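PDB 3MU7: xylanase and alpha-amylase inhibitor protein from Scadoxus multiflorus, which inhibits xylanases and alpha-amylases and has a TIM-barrel fold of the glycosyl hydrolase family 18 type. Local coordinates for residues 33-38 with 90-95; 58-63 with 116-121; 94-99 with 138-143; 175-180 with 202-207. All blocks are in the same frame, centred on the assembly; numbering follows the deposited sequence. Where two conformers were deposited one is given.

Three of the four contacts pack barrel strands, or the approach to one, against outer helices, and their chemistry is mainly apolar, with no hydrogen bond between the segments: contact 1 joins strand 29-37 to helix 86-101, contact 2 joins helix 56-65 to the run into strand 120-125, and contact 4 joins strand 176-180 to helix 195-207. Most residues that touch in them are buried. Contact 3 differs, being a partly buried helix-helix contact with a ring stack and a water bridge. Contacts 1 and 3 share Val94 and Tyr95 of helix 86-101, their centres about 10 Å apart. Contacts 2 and 4 lie on opposite sides of the chain's centre, with centres about 25 Å apart.

Contact 1 (33-38 with 90-95); sequences GFLNTF and NDLAVY
Leu92 meets both Leu35 and Phe38, one methyl to each, where helix 86-101 lies against the end of strand 29-37 in this TIM barrel of the glycosyl hydrolase family 18 type. The two leucines slide past each other in opposite directions, and the nearest atoms of that pair are Leu35 CD2 and Leu92 CD1, 3.7 Å apart. The other branch of Leu92 goes to an aromatic face. Its CD2 stands 3.7 Å from the centroid of the Phe38 ring and 9° off the ring normal, an almost axial CH-pi contact. That centring is confirmed by the spread of distances, since all six ring carbons of Phe38 lie between 3.8 and 4.1 Å from Leu92 CD2. Phe38 reaches this position with CG lodged between its backbone N and carbonyl carbon (chi1 55°), a torsion that turns the ring toward the helix.

One helical turn after Leu92, Tyr95 meets Leu35 at a slant. No hydrogen bond crosses between the segments, so the join rests on apolar surface, 183 Å² counted over both sides. Leu92 also touches Leu136 of helix 133-144, and Phe38 meets Tyr81 and Tyr133, which places the leucine-phenylalanine contact within a larger apolar cluster. Before Phe38, Asn36 and Thr37 both face Ala45 in a classic beta bulge. On the tyrosine side, both methyls of Leu35 reach the ring, with CD2 4.0 Å and CD1 4.1 Å from Tyr95 CE2.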
loop_
_atom_site.group_PDB
_atom_site.type_symbol
_atom_site.label_atom_id
_atom_site.label_comp_id
_atom_site.label_asym_id
_atom_site.label_seq_id
_atom_site.Cartn_x
_atom_site.Cartn_y
_atom_site.Cartn_z
ATOM N N GLY A 33 0.586 2.701 7.312
ATOM C CA GLY A 33 1.847 3.354 6.961
ATOM C C GLY A 33 2.334 4.218 8.108
ATOM O O GLY A 33 1.524 4.905 8.724
ATOM N N PHE A 34 3.633 4.222 8.430
ATOM C CA PHE A 34 4.720 3.541 7.709
ATOM C C PHE A 34 5.820 3.129 8.668
ATOM O O PHE A 34 6.061 3.798 9.688
ATOM C CB PHE A 34 5.371 4.487 6.685
ATOM C CG PHE A 34 4.459 4.867 5.568
ATOM C CD1 PHE A 34 4.316 4.038 4.462
ATOM C CD2 PHE A 34 3.702 6.031 5.644
ATOM C CE1 PHE A 34 3.438 4.369 3.440
ATOM C CE2 PHE A 34 2.816 6.366 4.636
ATOM C CZ PHE A 34 2.680 5.534 3.532
ATOM N N LEU A 35 6.516 2.047 8.335
ATOM C CA LEU A 35 7.841 1.811 8.900
ATOM C C LEU A 35 8.778 2.648 8.036
ATOM O O LEU A 35 9.232 2.203 6.972
ATOM C CB LEU A 35 8.213 0.331 8.857
ATOM C CG LEU A 35 9.469 -0.017 9.664
ATOM C CD1 LEU A 35 9.131 -0.191 11.138
ATOM C CD2 LEU A 35 10.152 -1.268 9.131
ATOM N N ASN A 36 9.020 3.880 8.476
ATOM C CA ASN A 36 9.717 4.864 7.656
ATOM C C ASN A 36 11.188 5.054 8.008
ATOM O O ASN A 36 11.855 5.918 7.433
ATOM C CB ASN A 36 8.993 6.210 7.731
ATOM C CG ASN A 36 9.270 6.942 9.021
ATOM O OD1 ASN A 36 9.518 6.327 10.061
ATOM N ND2 ASN A 36 9.249 8.272 8.960
ATOM N N THR A 37 11.673 4.249 8.948
ATOM C CA THR A 37 13.045 4.340 9.423
ATOM C C THR A 37 13.638 2.946 9.454
ATOM O O THR A 37 13.128 2.064 10.145
ATOM C CB THR A 37 13.087 4.945 10.837
ATOM O OG1 THR A 37 12.419 6.209 10.828
ATOM C CG2 THR A 37 14.522 5.139 11.306
ATOM N N PHE A 38 14.697 2.757 8.674
ATOM C CA PHE A 38 15.480 1.527 8.669
ATOM C C PHE A 38 16.712 1.714 7.807
ATOM O O PHE A 38 16.790 2.658 7.034
ATOM C CB PHE A 38 14.666 0.308 8.182
ATOM C CG PHE A 38 14.014 0.482 6.831
ATOM C CD1 PHE A 38 14.742 0.333 5.650
ATOM C CD2 PHE A 38 12.658 0.762 6.743
ATOM C CE1 PHE A 38 14.122 0.474 4.401
ATOM C CE2 PHE A 38 12.034 0.898 5.501
ATOM C CZ PHE A 38 12.765 0.754 4.332
ATOM N N ASN A 90 18.643 -8.374 4.704
ATOM C CA ASN A 90 18.473 -9.516 5.606
ATOM C C ASN A 90 17.830 -9.067 6.917
ATOM O O ASN A 90 16.854 -9.645 7.384
ATOM C CB ASN A 90 19.855 -10.142 5.871
ATOM C CG ASN A 90 19.816 -11.430 6.724
ATOM O OD1 ASN A 90 18.902 -12.270 6.612
ATOM N ND2 ASN A 90 20.904 -11.651 7.481
ATOM N N ASP A 91 18.390 -8.013 7.501
ATOM C CA ASP A 91 17.938 -7.512 8.789
ATOM C C ASP A 91 16.482 -7.085 8.751
ATOM O O ASP A 91 15.698 -7.431 9.634
ATOM C CB ASP A 91 18.800 -6.332 9.238
ATOM C CG ASP A 91 20.227 -6.728 9.539
ATOM O OD1 ASP A 91 20.503 -7.937 9.671
ATOM O OD2 ASP A 91 21.068 -5.811 9.628
ATOM N N LEU A 92 16.120 -6.321 7.730
ATOM C CA LEU A 92 14.747 -5.875 7.621
ATOM C C LEU A 92 13.795 -7.044 7.368
ATOM O O LEU A 92 12.726 -7.106 7.967
ATOM C CB LEU A 92 14.599 -4.792 6.551
ATOM C CG LEU A 92 13.210 -4.144 6.439
ATOM C CD1 LEU A 92 12.752 -3.545 7.773
ATOM C CD2 LEU A 92 13.200 -3.080 5.350
ATOM N N ALA A 93 14.189 -7.986 6.505
ATOM C CA ALA A 93 13.352 -9.154 6.237
ATOM C C ALA A 93 13.058 -9.947 7.507
ATOM O O ALA A 93 11.913 -10.289 7.785
ATOM C CB ALA A 93 13.986 -10.050 5.189
ATOM N N VAL A 94 14.099 -10.221 8.289
ATOM C CA VAL A 94 13.943 -10.992 9.524
ATOM C C VAL A 94 13.105 -10.223 10.545
ATOM O O VAL A 94 12.210 -10.786 11.177
ATOM C CB VAL A 94 15.316 -11.399 10.105
ATOM C CG1 VAL A 94 15.188 -11.987 11.511
ATOM C CG2 VAL A 94 15.997 -12.400 9.175
ATOM N N TYR A 95 13.382 -8.931 10.681
ATOM C CA TYR A 95 12.622 -8.083 11.599
ATOM C C TYR A 95 11.130 -8.103 11.266
ATOM O O TYR A 95 10.292 -8.288 12.152
ATOM C CB TYR A 95 13.170 -6.658 11.547
ATOM C CG TYR A 95 12.324 -5.622 12.249
ATOM C CD1 TYR A 95 12.398 -5.451 13.637
ATOM C CD2 TYR A 95 11.450 -4.803 11.532
ATOM C CE1 TYR A 95 11.612 -4.496 14.285
ATOM C CE2 TYR A 95 10.678 -3.849 12.174
ATOM C CZ TYR A 95 10.762 -3.706 13.540
ATOM O OH TYR A 95 9.983 -2.754 14.151
#

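Contact 2 (58-63 with 116-121); sequences PQIKHC and AVLDGI
Ile60 and Ala116 bury the most surface here, 60 and 57 Å², followed by Leu118 with 30 Å². Ile60 points from helix 56-65, an outer helix of the TIM barrel, toward the loop that leads into barrel strand 120-125, and both of its methyls, CG2 and CD1, touch the pair opposite. Its CD1 lies 3.9 Å from Ala116 CB, and its CG2 is 4.0 Å from the same methyl. Leu118 answers with a single branch: CD2 is 3.9 Å from Ile60 CG2 and equally 3.9 Å from Ile60 CD1. The two side chains cross at about a right angle, and Leu118 CD2 rests against both isoleucine methyls at once. Chi1 (-69°) sets Ile60 CG2 anti to the backbone N, and the extended chi2 (158°) carries CD1 to the same partners.

An alanine at Ile60 lacks both of these methyls, which would probably open a gap beside Ala116 CB and leave Leu118 CD2 without its neighbours across the contact. Lys61 skirts the margin, its CE 4.2 Å from Ala116 N, while its NZ forms a salt bridge with Glu57 on the same helix. Phe113 touches both Ile60 and Leu118. Between the two segments the attachment is thus mainly aliphatic fit without hydrogen bonds; directional bonds come one residue past Cys63, from Gln64 NE2 to Val117 O and Asp119 OD2.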
loop_
_atom_site.group_PDB
_atom_site.type_symbol
_atom_site.label_atom_id
_atom_site.label_comp_id
_atom_site.label_asym_id
_atom_site.label_seq_id
_atom_site.Cartn_x
_atom_site.Cartn_y
_atom_site.Cartn_z
ATOM N N PRO A 58 -5.745 -5.087 18.872
ATOM C CA PRO A 58 -7.134 -5.551 18.755
ATOM C C PRO A 58 -7.852 -4.992 17.532
ATOM O O PRO A 58 -8.779 -5.618 17.026
ATOM C CB PRO A 58 -7.788 -5.039 20.044
ATOM C CG PRO A 58 -6.945 -3.911 20.481
ATOM C CD PRO A 58 -5.545 -4.288 20.099
ATOM N N GLN A 59 -7.416 -3.827 17.064
ATOM C CA GLN A 59 -8.032 -3.208 15.894
ATOM C C GLN A 59 -7.696 -3.969 14.614
ATOM O O GLN A 59 -8.562 -4.161 13.752
ATOM C CB GLN A 59 -7.611 -1.752 15.778
ATOM C CG GLN A 59 -7.901 -0.915 17.006
ATOM C CD GLN A 59 -7.776 0.551 16.676
ATOM O OE1 GLN A 59 -8.557 1.078 15.890
ATOM N NE2 GLN A 59 -6.756 1.213 17.232
ATOM N N ILE A 60 -6.446 -4.406 14.504
ATOM C CA ILE A 60 -6.014 -5.254 13.398
ATOM C C ILE A 60 -6.849 -6.538 13.392
ATOM O O ILE A 60 -7.382 -6.949 12.356
ATOM C CB ILE A 60 -4.511 -5.603 13.521
ATOM C CG1 ILE A 60 -3.644 -4.366 13.276
ATOM C CG2 ILE A 60 -4.132 -6.699 12.541
ATOM C CD1 ILE A 60 -2.251 -4.465 13.881
ATOM N N LYS A 61 -6.972 -7.166 14.561
ATOM C CA LYS A 61 -7.739 -8.403 14.675
ATOM C C LYS A 61 -9.203 -8.183 14.312
ATOM O O LYS A 61 -9.816 -9.016 13.652
ATOM C CB LYS A 61 -7.613 -9.002 16.078
ATOM C CG LYS A 61 -6.226 -9.513 16.399
ATOM C CD LYS A 61 -6.152 -9.943 17.858
ATOM C CE LYS A 61 -4.762 -10.389 18.246
ATOM N NZ LYS A 61 -4.717 -10.805 19.680
ATOM N N HIS A 62 -9.760 -7.055 14.734
ATOM C CA HIS A 62 -11.133 -6.741 14.369
ATOM C C HIS A 62 -11.282 -6.624 12.845
ATOM O O HIS A 62 -12.198 -7.193 12.250
ATOM C CB HIS A 62 -11.622 -5.462 15.039
ATOM C CG HIS A 62 -12.998 -5.081 14.604
ATOM N ND1 HIS A 62 -14.111 -5.798 14.983
ATOM C CD2 HIS A 62 -13.444 -4.100 13.787
ATOM C CE1 HIS A 62 -15.188 -5.262 14.438
ATOM N NE2 HIS A 62 -14.810 -4.234 13.702
ATOM N N CYS A 63 -10.371 -5.884 12.214
ATOM C CA CYS A 63 -10.333 -5.766 10.757
ATOM C C CYS A 63 -10.313 -7.138 10.096
ATOM O O CYS A 63 -11.098 -7.403 9.178
ATOM C CB CYS A 63 -9.104 -4.975 10.332
ATOM S SG CYS A 63 -9.234 -3.206 10.681
ATOM N N ALA A 116 -0.765 -9.445 17.176
ATOM C CA ALA A 116 -1.367 -9.434 15.845
ATOM C C ALA A 116 -0.393 -10.009 14.822
ATOM O O ALA A 116 0.832 -9.865 14.961
ATOM C CB ALA A 116 -1.754 -8.029 15.457
ATOM N N VAL A 117 -0.947 -10.684 13.823
ATOM C CA VAL A 117 -0.173 -11.206 12.707
ATOM C C VAL A 117 -0.763 -10.584 11.454
ATOM O O VAL A 117 -1.932 -10.793 11.132
ATOM C CB VAL A 117 -0.228 -12.749 12.628
ATOM C CG1 VAL A 117 0.533 -13.247 11.405
ATOM C CG2 VAL A 117 0.344 -13.373 13.902
ATOM N N LEU A 118 0.052 -9.804 10.760
ATOM C CA LEU A 118 -0.402 -9.063 9.590
ATOM C C LEU A 118 -0.537 -9.946 8.364
ATOM O O LEU A 118 0.017 -11.049 8.302
ATOM C CB LEU A 118 0.543 -7.899 9.297
ATOM C CG LEU A 118 0.707 -6.863 10.403
ATOM C CD1 LEU A 118 1.521 -5.709 9.864
ATOM C CD2 LEU A 118 -0.636 -6.369 10.919
ATOM N N ASP A 119 -1.274 -9.441 7.380
ATOM C CA ASP A 119 -1.523 -10.162 6.148
ATOM C C ASP A 119 -0.495 -9.921 5.057
ATOM O O ASP A 119 -0.592 -10.514 3.989
ATOM C CB ASP A 119 -2.923 -9.848 5.650
ATOM C CG ASP A 119 -3.973 -10.259 6.645
ATOM O OD1 ASP A 119 -4.132 -11.482 6.849
ATOM O OD2 ASP A 119 -4.601 -9.370 7.249
ATOM N N GLY A 120 0.488 -9.063 5.315
ATOM C CA GLY A 120 1.531 -8.830 4.331
ATOM C C GLY A 120 2.253 -7.521 4.506
ATOM O O GLY A 120 2.001 -6.764 5.457
ATOM N N ILE A 121 3.156 -7.272 3.558
ATOM C CA ILE A 121 4.032 -6.108 3.550
ATOM C C ILE A 121 3.883 -5.364 2.238
ATOM O O ILE A 121 3.920 -5.972 1.164
ATOM C CB ILE A 121 5.526 -6.521 3.728
ATOM C CG1 ILE A 121 5.752 -7.345 5.011
ATOM C CG2 ILE A 121 6.451 -5.300 3.644
ATOM C CD1 ILE A 121 5.422 -6.619 6.304
#

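Contact 3 (94-99 with 138-143); sequences VYLHKN and NILSSF
The His97 and Phe143 rings form an offset stack, with centroids 4.0 Å apart and planes inclined by 13°. Over the centre of one His97 face lies Phe143 CG, and Phe143 CB adds a CH-pi contact over the face. The phenylalanine ring lies between two groups: His97 ND1 is on one face, offset toward the rim, and Ile139 O of its own helix is over the opposite face. The closest carbons of the stack are His97 CG and Phe143 CD2, 3.4 Å apart. At the Phe143 edge, near its plane, comes the backbone N of Val94, at 4.3 Å from CE2.

A water in the plane of the imidazole sits 2.9 Å from His97 NE2 and donates to Phe143 O over 2.8 Å, so it ties the histidine edge to the backbone of the helix that carries its stacking partner. Having CG anti to the backbone N (chi1 -166°) swings the imidazole out of helix 86-101 and over the phenylalanine. On the inner flank Leu96 CD1 and Leu140 CD1 meet at 4.2 Å in a purely aliphatic touch.

The short helical segments run in the same general direction, inclined by 28° with axes 10.3 Å apart. Helices 86-101 and 133-144 are thus neighbours on the outside of the barrel, while Leu96 reaches inward to Leu35, Leu72 and Ile74 on strands 29-37 and 69-76.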
loop_
_atom_site.group_PDB
_atom_site.type_symbol
_atom_site.label_atom_id
_atom_site.label_comp_id
_atom_site.label_asym_id
_atom_site.label_seq_id
_atom_site.Cartn_x
_atom_site.Cartn_y
_atom_site.Cartn_z
ATOM N N VAL A 94 14.099 -10.221 8.289
ATOM C CA VAL A 94 13.943 -10.992 9.524
ATOM C C VAL A 94 13.105 -10.223 10.545
ATOM O O VAL A 94 12.210 -10.786 11.177
ATOM C CB VAL A 94 15.316 -11.399 10.105
ATOM C CG1 VAL A 94 15.188 -11.987 11.511
ATOM C CG2 VAL A 94 15.997 -12.400 9.175
ATOM N N TYR A 95 13.382 -8.931 10.681
ATOM C CA TYR A 95 12.622 -8.083 11.599
ATOM C C TYR A 95 11.130 -8.103 11.266
ATOM O O TYR A 95 10.292 -8.288 12.152
ATOM C CB TYR A 95 13.170 -6.658 11.547
ATOM C CG TYR A 95 12.324 -5.622 12.249
ATOM C CD1 TYR A 95 12.398 -5.451 13.637
ATOM C CD2 TYR A 95 11.450 -4.803 11.532
ATOM C CE1 TYR A 95 11.612 -4.496 14.285
ATOM C CE2 TYR A 95 10.678 -3.849 12.174
ATOM C CZ TYR A 95 10.762 -3.706 13.540
ATOM O OH TYR A 95 9.983 -2.754 14.151
ATOM N N LEU A 96 10.800 -7.913 9.988
ATOM C CA LEU A 96 9.407 -7.917 9.559
ATOM C C LEU A 96 8.754 -9.268 9.786
ATOM O O LEU A 96 7.624 -9.350 10.265
ATOM C CB LEU A 96 9.293 -7.531 8.089
ATOM C CG LEU A 96 9.673 -6.092 7.749
ATOM C CD1 LEU A 96 9.731 -5.935 6.230
ATOM C CD2 LEU A 96 8.715 -5.070 8.380
ATOM N N HIS A 97 9.474 -10.322 9.450
ATOM C CA HIS A 97 8.947 -11.672 9.593
ATOM C C HIS A 97 8.657 -12.048 11.030
ATOM O O HIS A 97 7.562 -12.498 11.326
ATOM C CB HIS A 97 9.928 -12.660 8.964
ATOM C CG HIS A 97 9.350 -14.017 8.749
ATOM N ND1 HIS A 97 10.048 -15.142 9.072
ATOM C CD2 HIS A 97 8.200 -14.426 8.182
ATOM C CE1 HIS A 97 9.331 -16.190 8.749
ATOM N NE2 HIS A 97 8.191 -15.793 8.249
ATOM N N LYS A 98 9.636 -11.837 11.879
ATOM C CA LYS A 98 9.504 -12.224 13.281
ATOM C C LYS A 98 8.468 -11.390 14.021
ATOM O O LYS A 98 7.739 -11.905 14.867
ATOM C CB LYS A 98 10.848 -12.111 14.001
ATOM C CG LYS A 98 11.854 -13.181 13.613
ATOM C CD LYS A 98 13.085 -13.103 14.501
ATOM C CE LYS A 98 14.027 -14.272 14.262
ATOM N NZ LYS A 98 15.168 -14.269 15.221
ATOM N N ASN A 99 8.398 -10.100 13.710
ATOM C CA ASN A 99 7.575 -9.189 14.500
ATOM C C ASN A 99 6.157 -8.964 14.007
ATOM O O ASN A 99 5.286 -8.609 14.806
ATOM C CB ASN A 99 8.283 -7.858 14.681
ATOM C CG ASN A 99 9.399 -7.948 15.679
ATOM O OD1 ASN A 99 9.152 -8.082 16.877
ATOM N ND2 ASN A 99 10.639 -7.891 15.202
ATOM N N ASN A 138 13.239 -10.997 -2.130
ATOM C CA ASN A 138 13.621 -12.407 -2.244
ATOM C C ASN A 138 13.541 -13.137 -0.912
ATOM O O ASN A 138 13.054 -14.260 -0.838
ATOM C CB ASN A 138 15.033 -12.559 -2.815
ATOM C CG ASN A 138 15.117 -12.270 -4.289
ATOM O OD1 ASN A 138 14.120 -12.215 -4.997
ATOM N ND2 ASN A 138 16.332 -12.104 -4.760
ATOM N N ILE A 139 14.031 -12.496 0.140
ATOM C CA ILE A 139 14.034 -13.129 1.449
ATOM C C ILE A 139 12.615 -13.224 2.021
ATOM O O ILE A 139 12.214 -14.275 2.515
ATOM C CB ILE A 139 15.015 -12.448 2.429
ATOM C CG1 ILE A 139 16.439 -12.462 1.854
ATOM C CG2 ILE A 139 14.976 -13.145 3.788
ATOM C CD1 ILE A 139 17.443 -11.647 2.645
ATOM N N LEU A 140 11.844 -12.147 1.917
ATOM C CA LEU A 140 10.448 -12.205 2.342
ATOM C C LEU A 140 9.662 -13.252 1.550
ATOM O O LEU A 140 8.874 -14.003 2.122
ATOM C CB LEU A 140 9.779 -10.841 2.226
ATOM C CG LEU A 140 10.228 -9.785 3.234
ATOM C CD1 LEU A 140 9.670 -8.437 2.841
ATOM C CD2 LEU A 140 9.803 -10.139 4.652
ATOM N N SER A 141 9.896 -13.311 0.242
ATOM C CA SER A 141 9.223 -14.293 -0.604
ATOM C C SER A 141 9.603 -15.721 -0.212
ATOM O O SER A 141 8.755 -16.609 -0.208
ATOM C CB SER A 141 9.508 -14.005 -2.076
ATOM O OG SER A 141 8.834 -14.925 -2.914
ATOM N N SER A 142 10.869 -15.930 0.140
ATOM C CA SER A 142 11.319 -17.212 0.686
ATOM C C SER A 142 10.516 -17.582 1.934
ATOM O O SER A 142 10.087 -18.726 2.089
ATOM C CB SER A 142 12.812 -17.165 1.010
ATOM O OG SER A 142 13.256 -18.400 1.555
ATOM N N PHE A 143 10.308 -16.608 2.820
ATOM C CA PHE A 143 9.503 -16.819 4.026
ATOM C C PHE A 143 8.040 -17.139 3.699
ATOM O O PHE A 143 7.413 -17.938 4.392
ATOM C CB PHE A 143 9.568 -15.594 4.946
ATOM C CG PHE A 143 10.934 -15.322 5.530
ATOM C CD1 PHE A 143 11.874 -16.339 5.687
ATOM C CD2 PHE A 143 11.273 -14.039 5.949
ATOM C CE1 PHE A 143 13.126 -16.074 6.234
ATOM C CE2 PHE A 143 12.513 -13.766 6.507
ATOM C CZ PHE A 143 13.446 -14.783 6.651
HETATM O O HOH W 1 6.125 -17.165 6.750
#

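Contact 4 (175-180 with 202-207); sequences DAIWVQ and KEWSMK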
loop_
_atom_site.group_PDB
_atom_site.type_symbol
_atom_site.label_atom_id
_atom_site.label_comp_id
_atom_site.label_asym_id
_atom_site.label_seq_id
_atom_site.Cartn_x
_atom_site.Cartn_y
_atom_site.Cartn_z
ATOM N N ASP A 175 2.139 -9.760 -5.234
ATOM C CA ASP A 175 0.779 -10.243 -5.411
ATOM C C ASP A 175 -0.127 -9.184 -6.011
ATOM O O ASP A 175 -1.063 -9.503 -6.747
ATOM C CB ASP A 175 0.224 -10.690 -4.066
ATOM C CG ASP A 175 1.011 -11.832 -3.486
ATOM O OD1 ASP A 175 0.901 -12.955 -4.022
ATOM O OD2 ASP A 175 1.770 -11.612 -2.528
ATOM N N ALA A 176 0.147 -7.923 -5.678
ATOM C CA ALA A 176 -0.621 -6.801 -6.185
ATOM C C ALA A 176 0.246 -5.570 -6.161
ATOM O O ALA A 176 1.170 -5.453 -5.355
ATOM C CB ALA A 176 -1.870 -6.568 -5.351
ATOM N N ILE A 177 -0.047 -4.655 -7.066
ATOM C CA ILE A 177 0.553 -3.336 -7.007
ATOM C C ILE A 177 -0.549 -2.300 -7.115
ATOM O O ILE A 177 -1.565 -2.530 -7.774
ATOM C CB ILE A 177 1.629 -3.126 -8.089
ATOM C CG1 ILE A 177 1.009 -2.945 -9.469
ATOM C CG2 ILE A 177 2.688 -4.237 -8.033
ATOM C CD1 ILE A 177 2.010 -2.596 -10.526
ATOM N N TRP A 178 -0.377 -1.184 -6.423
ATOM C CA TRP A 178 -1.252 -0.019 -6.591
ATOM C C TRP A 178 -0.376 1.102 -7.097
ATOM O O TRP A 178 0.554 1.555 -6.415
ATOM C CB TRP A 178 -1.985 0.391 -5.302
ATOM C CG TRP A 178 -1.519 -0.327 -4.081
ATOM C CD1 TRP A 178 -0.421 -0.030 -3.323
ATOM C CD2 TRP A 178 -2.125 -1.480 -3.483
ATOM N NE1 TRP A 178 -0.306 -0.937 -2.292
ATOM C CE2 TRP A 178 -1.338 -1.834 -2.367
ATOM C CE3 TRP A 178 -3.258 -2.251 -3.782
ATOM C CZ2 TRP A 178 -1.652 -2.924 -1.544
ATOM C CZ3 TRP A 178 -3.560 -3.340 -2.971
ATOM C CH2 TRP A 178 -2.763 -3.663 -1.865
ATOM N N VAL A 179 -0.657 1.525 -8.321
ATOM C CA VAL A 179 0.119 2.571 -8.962
ATOM C C VAL A 179 -0.406 3.929 -8.509
ATOM O O VAL A 179 -1.619 4.169 -8.535
ATOM C CB VAL A 179 0.029 2.442 -10.498
ATOM C CG1 VAL A 179 0.844 3.516 -11.180
ATOM C CG2 VAL A 179 0.487 1.053 -10.956
ATOM N N GLN A 180 0.500 4.819 -8.113
ATOM C CA GLN A 180 0.110 6.151 -7.673
ATOM C C GLN A 180 -0.152 7.053 -8.868
ATOM O O GLN A 180 0.776 7.658 -9.412
ATOM C CB GLN A 180 1.191 6.767 -6.796
ATOM C CG GLN A 180 1.541 5.974 -5.558
ATOM C CD GLN A 180 2.656 6.645 -4.798
ATOM O OE1 GLN A 180 2.523 7.797 -4.375
ATOM N NE2 GLN A 180 3.766 5.947 -4.627
ATOM N N LYS A 202 -2.754 1.710 -19.370
ATOM C CA LYS A 202 -2.615 0.677 -20.390
ATOM C C LYS A 202 -1.257 0.026 -20.309
ATOM O O LYS A 202 -1.132 -1.162 -20.379
ATOM C CB LYS A 202 -2.882 1.236 -21.819
ATOM C CG LYS A 202 -4.350 1.449 -22.150
ATOM C CD LYS A 202 -4.592 2.104 -23.535
ATOM C CE LYS A 202 -5.740 3.104 -23.439
ATOM N NZ LYS A 202 -6.676 2.844 -24.422
ATOM N N GLU A 203 -0.243 0.862 -20.136
ATOM C CA GLU A 203 1.100 0.323 -20.021
ATOM C C GLU A 203 1.294 -0.537 -18.765
ATOM O O GLU A 203 1.836 -1.639 -18.846
ATOM C CB GLU A 203 2.174 1.406 -20.095
ATOM C CG GLU A 203 3.548 0.770 -20.110
ATOM C CD GLU A 203 4.672 1.678 -20.537
ATOM O OE1 GLU A 203 4.579 2.912 -20.390
ATOM O OE2 GLU A 203 5.676 1.120 -21.011
ATOM N N TRP A 204 0.859 -0.026 -17.613
ATOM C CA TRP A 204 0.971 -0.777 -16.359
ATOM C C TRP A 204 0.222 -2.101 -16.429
ATOM O O TRP A 204 0.756 -3.145 -16.053
ATOM C CB TRP A 204 0.489 0.058 -15.173
ATOM C CG TRP A 204 1.510 1.047 -14.717
ATOM C CD1 TRP A 204 1.590 2.369 -15.051
ATOM C CD2 TRP A 204 2.612 0.784 -13.850
ATOM N NE1 TRP A 204 2.678 2.948 -14.445
ATOM C CE2 TRP A 204 3.323 1.995 -13.699
ATOM C CE3 TRP A 204 3.072 -0.362 -13.189
ATOM C CZ2 TRP A 204 4.468 2.091 -12.908
ATOM C CZ3 TRP A 204 4.204 -0.267 -12.410
ATOM C CH2 TRP A 204 4.894 0.954 -12.274
ATOM N N SER A 205 -1.006 -2.063 -16.935
ATOM C CA SER A 205 -1.800 -3.280 -16.999
ATOM C C SER A 205 -1.207 -4.293 -17.981
ATOM O O SER A 205 -1.319 -5.493 -17.753
ATOM C CB SER A 205 -3.269 -2.981 -17.302
ATOM O OG SER A 205 -3.407 -2.257 -18.505
ATOM N N MET A 206 -0.553 -3.821 -19.038
ATOM C CA MET A 206 0.084 -4.731 -19.989
ATOM C C MET A 206 1.401 -5.306 -19.470
ATOM O O MET A 206 1.671 -6.498 -19.633
ATOM C CB MET A 206 0.334 -4.036 -21.324
ATOM C CG MET A 206 0.732 -4.985 -22.445
ATOM S SD MET A 206 1.279 -4.114 -23.918
ATOM C CE MET A 206 3.046 -4.341 -23.818
ATOM N N LYS A 207 2.224 -4.464 -18.856
ATOM C CA LYS A 207 3.615 -4.829 -18.596
ATOM C C LYS A 207 3.960 -5.233 -17.167
ATOM O O LYS A 207 4.944 -5.935 -16.954
ATOM C CB LYS A 207 4.547 -3.701 -19.036
ATOM C CG LYS A 207 4.419 -3.330 -20.500
ATOM C CD LYS A 207 5.495 -2.337 -20.906
ATOM C CE LYS A 207 5.457 -2.045 -22.400
ATOM N NZ LYS A 207 5.942 -3.197 -23.204
#
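Trp204 lays its indole against Val179 and Ile177 where helix 195-207 packs on strand 176-180, the first strand of a beta-alpha-beta unit that continues to strand 213-218 in the TIM barrel. From CB, which points toward the strand, the side chain leads to Trp204 CG, with Val179 CG2 3.9 Å away. At the ring fusion, Trp204 CD2 lies 3.6 Å from Val179 CG2, which stands over one face, offset toward the rim. The CH-pi geometry agrees: Val179 CG2 is 24° off the normal of the six-membered ring. On the pyrrole side, CD1, NE1 and CE2 meet the other valine methyl, Val179 CG1, with 3.8 Å to Trp204 NE1. On the benzo side CE3 is shared by Val179 CG2 and Ile177 CD1, the isoleucine side chain crossing the tryptophan at about a right angle. CG beside the backbone N and anti to the carbonyl carbon (chi1 -79°) directs the indole to both strand residues.

The N-H of the indole is not left to the aliphatic groups, since NE1 hydrogen-bonds to Cys158 O, of the residue in disulfide linkage with Cys187. Tyr160 meets the indole edge-to-face. A leucine in place of Trp204 would probably leave the Cys158 carbonyl without this donor and deprive the Val179 methyls of their flat aromatic partner. On the CE3-CZ3 side of the benzo ring, Ile177 CD1 lies 3.6 Å from Trp204 CE3 and 3.7 Å from Trp204 CZ3.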